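Local coordinates for sporulation inhibitor of replication protein SirA (Bacillus subtilis, PDB 4TPS) that inhibits the initiation of DNA replication during sporulation, enforcing diploidy, and binds domain I of DnaA, at residues 12-17 against 53-58. Residues are numbered along the deposited sequence; the frame is centred on the assembly and turned at random.
Sequences YTYLIK and KQIQYI
Where strand 9-16 of the SirA antiparallel sheet meets the last turn of helix 45-58, K17 offers a worked example of a lysine meeting the carbonyls of a helix C-terminal end. At the junction of that strand with helix 18-23, K17, in the N-cap position, hydrogen-bonds twice to the 53-58 segment. Its backbone N donates to O of I58 over 2.9 Å in a nearly straight bond (171°), although the N lies above the carbonyl plane. The side chain then turns along the helix end: CG stands anti to the carbonyl carbon (chi1 -71°), and beyond it the chain is fully extended, so that CB and CG pass O of I58, and CD and CE then run alongside O of Y57. NZ thereby reaches O of Y57 at 2.8 Å, in the plane of that carbonyl. NZ of K17 also lies over the face of the Y57 ring, 4.9 Å from its centroid and 11° off the normal, a cation-pi contact, and a water that NZ reaches only weakly donates to O of Q56. An alanine here would probably cost the helix end the bond to O of Y57 and leave the Y57 ring without its cation. Such a positive charge would probably offset the negative end of the helix dipole. Y57 OH itself bonds to a polar side chain of the chain of another protein, so the ring links K17 to that interface. Deeper in, Y14, its OH bonded to H39, and I55 both pack on F35 of helix 28-39. The two cross at about a right angle, CE2 of Y14 meeting CG2 of I55 at 4.0 Å.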
loop_
_atom_site.group_PDB
_atom_site.type_symbol
_atom_site.label_atom_id
_atom_site.label_comp_id
_atom_site.label_asym_id
_atom_site.label_seq_id
_atom_site.Cartn_x
_atom_site.Cartn_y
_atom_site.Cartn_z
ATOM N N TYR A 12 -9.957 4.312 -7.501
ATOM C CA TYR A 12 -8.898 3.306 -7.486
ATOM C C TYR A 12 -9.095 2.515 -6.196
ATOM O O TYR A 12 -9.195 3.106 -5.101
ATOM C CB TYR A 12 -7.557 4.002 -7.527
ATOM C CG TYR A 12 -7.288 4.698 -8.820
ATOM C CD1 TYR A 12 -7.775 5.940 -9.052
ATOM C CD2 TYR A 12 -6.523 4.117 -9.795
ATOM C CE1 TYR A 12 -7.501 6.619 -10.240
ATOM C CE2 TYR A 12 -6.256 4.752 -10.957
ATOM C CZ TYR A 12 -6.735 6.028 -11.190
ATOM O OH TYR A 12 -6.439 6.607 -12.453
ATOM N N THR A 13 -9.218 1.196 -6.345
ATOM C CA THR A 13 -9.583 0.322 -5.236
ATOM C C THR A 13 -8.526 -0.743 -5.088
ATOM O O THR A 13 -8.130 -1.390 -6.066
ATOM C CB THR A 13 -10.963 -0.262 -5.435
ATOM O OG1 THR A 13 -11.926 0.784 -5.631
ATOM C CG2 THR A 13 -11.425 -1.057 -4.243
ATOM N N TYR A 14 -7.956 -0.808 -3.873
ATOM C CA TYR A 14 -6.925 -1.829 -3.551
ATOM C C TYR A 14 -7.378 -2.719 -2.403
ATOM O O TYR A 14 -8.168 -2.312 -1.558
ATOM C CB TYR A 14 -5.608 -1.126 -3.150
ATOM C CG TYR A 14 -4.870 -0.469 -4.286
ATOM C CD1 TYR A 14 -5.204 0.825 -4.714
ATOM C CD2 TYR A 14 -3.788 -1.083 -4.863
ATOM C CE1 TYR A 14 -4.477 1.449 -5.714
ATOM C CE2 TYR A 14 -3.045 -0.470 -5.880
ATOM C CZ TYR A 14 -3.408 0.788 -6.312
ATOM O OH TYR A 14 -2.711 1.397 -7.288
ATOM N N LEU A 15 -6.872 -3.959 -2.431
ATOM C CA LEU A 15 -7.112 -4.948 -1.403
ATOM C C LEU A 15 -5.936 -4.852 -0.410
ATOM O O LEU A 15 -4.793 -5.249 -0.742
ATOM C CB LEU A 15 -7.187 -6.325 -2.029
ATOM C CG LEU A 15 -7.600 -7.442 -1.097
ATOM C CD1 LEU A 15 -8.856 -7.107 -0.330
ATOM C CD2 LEU A 15 -7.737 -8.760 -1.843
ATOM N N ILE A 16 -6.193 -4.246 0.730
ATOM C CA ILE A 16 -5.123 -3.915 1.705
ATOM C C ILE A 16 -4.868 -5.150 2.595
ATOM O O ILE A 16 -5.784 -5.844 3.022
ATOM C CB ILE A 16 -5.506 -2.713 2.597
ATOM C CG1 ILE A 16 -5.957 -1.498 1.774
ATOM C CG2 ILE A 16 -4.366 -2.345 3.564
ATOM C CD1 ILE A 16 -4.948 -1.034 0.769
ATOM N N LYS A 17 -3.585 -5.438 2.847
ATOM C CA LYS A 17 -3.264 -6.479 3.787
ATOM C C LYS A 17 -3.717 -6.127 5.169
ATOM O O LYS A 17 -3.617 -4.964 5.647
ATOM C CB LYS A 17 -1.775 -6.746 3.763
ATOM C CG LYS A 17 -1.237 -7.432 2.516
ATOM C CD LYS A 17 0.249 -7.697 2.614
ATOM C CE LYS A 17 0.832 -8.497 1.456
ATOM N NZ LYS A 17 2.300 -8.595 1.661
ATOM N N LYS A 53 7.082 0.257 -4.632
ATOM C CA LYS A 53 7.466 -0.923 -3.847
ATOM C C LYS A 53 6.629 -1.077 -2.557
ATOM O O LYS A 53 6.188 -2.156 -2.211
ATOM C CB LYS A 53 8.969 -0.886 -3.541
ATOM C CG LYS A 53 9.523 -2.230 -3.322
ATOM C CD LYS A 53 11.050 -2.277 -3.544
ATOM C CE LYS A 53 11.475 -3.079 -4.795
ATOM N NZ LYS A 53 11.390 -4.584 -4.686
ATOM N N GLN A 54 6.406 0.021 -1.866
ATOM C CA GLN A 54 5.611 0.037 -0.697
ATOM C C GLN A 54 4.174 -0.393 -0.979
ATOM O O GLN A 54 3.585 -1.226 -0.247
ATOM C CB GLN A 54 5.648 1.399 -0.050
ATOM C CG GLN A 54 7.030 1.787 0.501
ATOM C CD GLN A 54 7.177 3.195 0.994
ATOM O OE1 GLN A 54 6.372 4.070 0.722
ATOM N NE2 GLN A 54 8.288 3.449 1.686
ATOM N N ILE A 55 3.584 0.203 -2.030
ATOM C CA ILE A 55 2.222 -0.207 -2.446
ATOM C C ILE A 55 2.120 -1.682 -2.754
ATOM O O ILE A 55 1.186 -2.364 -2.286
ATOM C CB ILE A 55 1.763 0.665 -3.631
ATOM C CG1 ILE A 55 1.414 2.048 -3.067
ATOM C CG2 ILE A 55 0.577 0.034 -4.347
ATOM C CD1 ILE A 55 1.179 3.060 -4.150
ATOM N N GLN A 56 3.099 -2.230 -3.455
ATOM C CA GLN A 56 3.118 -3.671 -3.748
ATOM C C GLN A 56 3.142 -4.521 -2.428
ATOM O O GLN A 56 2.464 -5.539 -2.297
ATOM C CB GLN A 56 4.330 -4.000 -4.656
ATOM C CG GLN A 56 4.189 -3.397 -6.081
ATOM C CD GLN A 56 5.435 -3.502 -7.004
ATOM O OE1 GLN A 56 6.597 -3.701 -6.567
ATOM N NE2 GLN A 56 5.189 -3.339 -8.310
ATOM N N TYR A 57 3.913 -4.062 -1.456
ATOM C CA TYR A 57 4.067 -4.743 -0.195
ATOM C C TYR A 57 2.815 -4.761 0.664
ATOM O O TYR A 57 2.480 -5.788 1.280
ATOM C CB TYR A 57 5.286 -4.185 0.546
ATOM C CG TYR A 57 5.697 -5.013 1.757
ATOM C CD1 TYR A 57 5.042 -4.905 2.978
ATOM C CD2 TYR A 57 6.735 -5.922 1.669
ATOM C CE1 TYR A 57 5.438 -5.695 4.090
ATOM C CE2 TYR A 57 7.132 -6.690 2.756
ATOM C CZ TYR A 57 6.494 -6.579 3.949
ATOM O OH TYR A 57 6.871 -7.295 5.067
ATOM N N ILE A 58 2.071 -3.649 0.704
ATOM C CA ILE A 58 0.965 -3.525 1.649
ATOM C C ILE A 58 -0.377 -3.988 1.072
ATOM O O ILE A 58 -1.359 -3.960 1.766
ATOM C CB ILE A 58 0.817 -2.077 2.200
ATOM C CG1 ILE A 58 0.308 -1.101 1.108
ATOM C CG2 ILE A 58 2.165 -1.580 2.792
ATOM C CD1 ILE A 58 -0.111 0.241 1.709
HETATM O O HOH W 1 2.332 -8.229 -1.666
#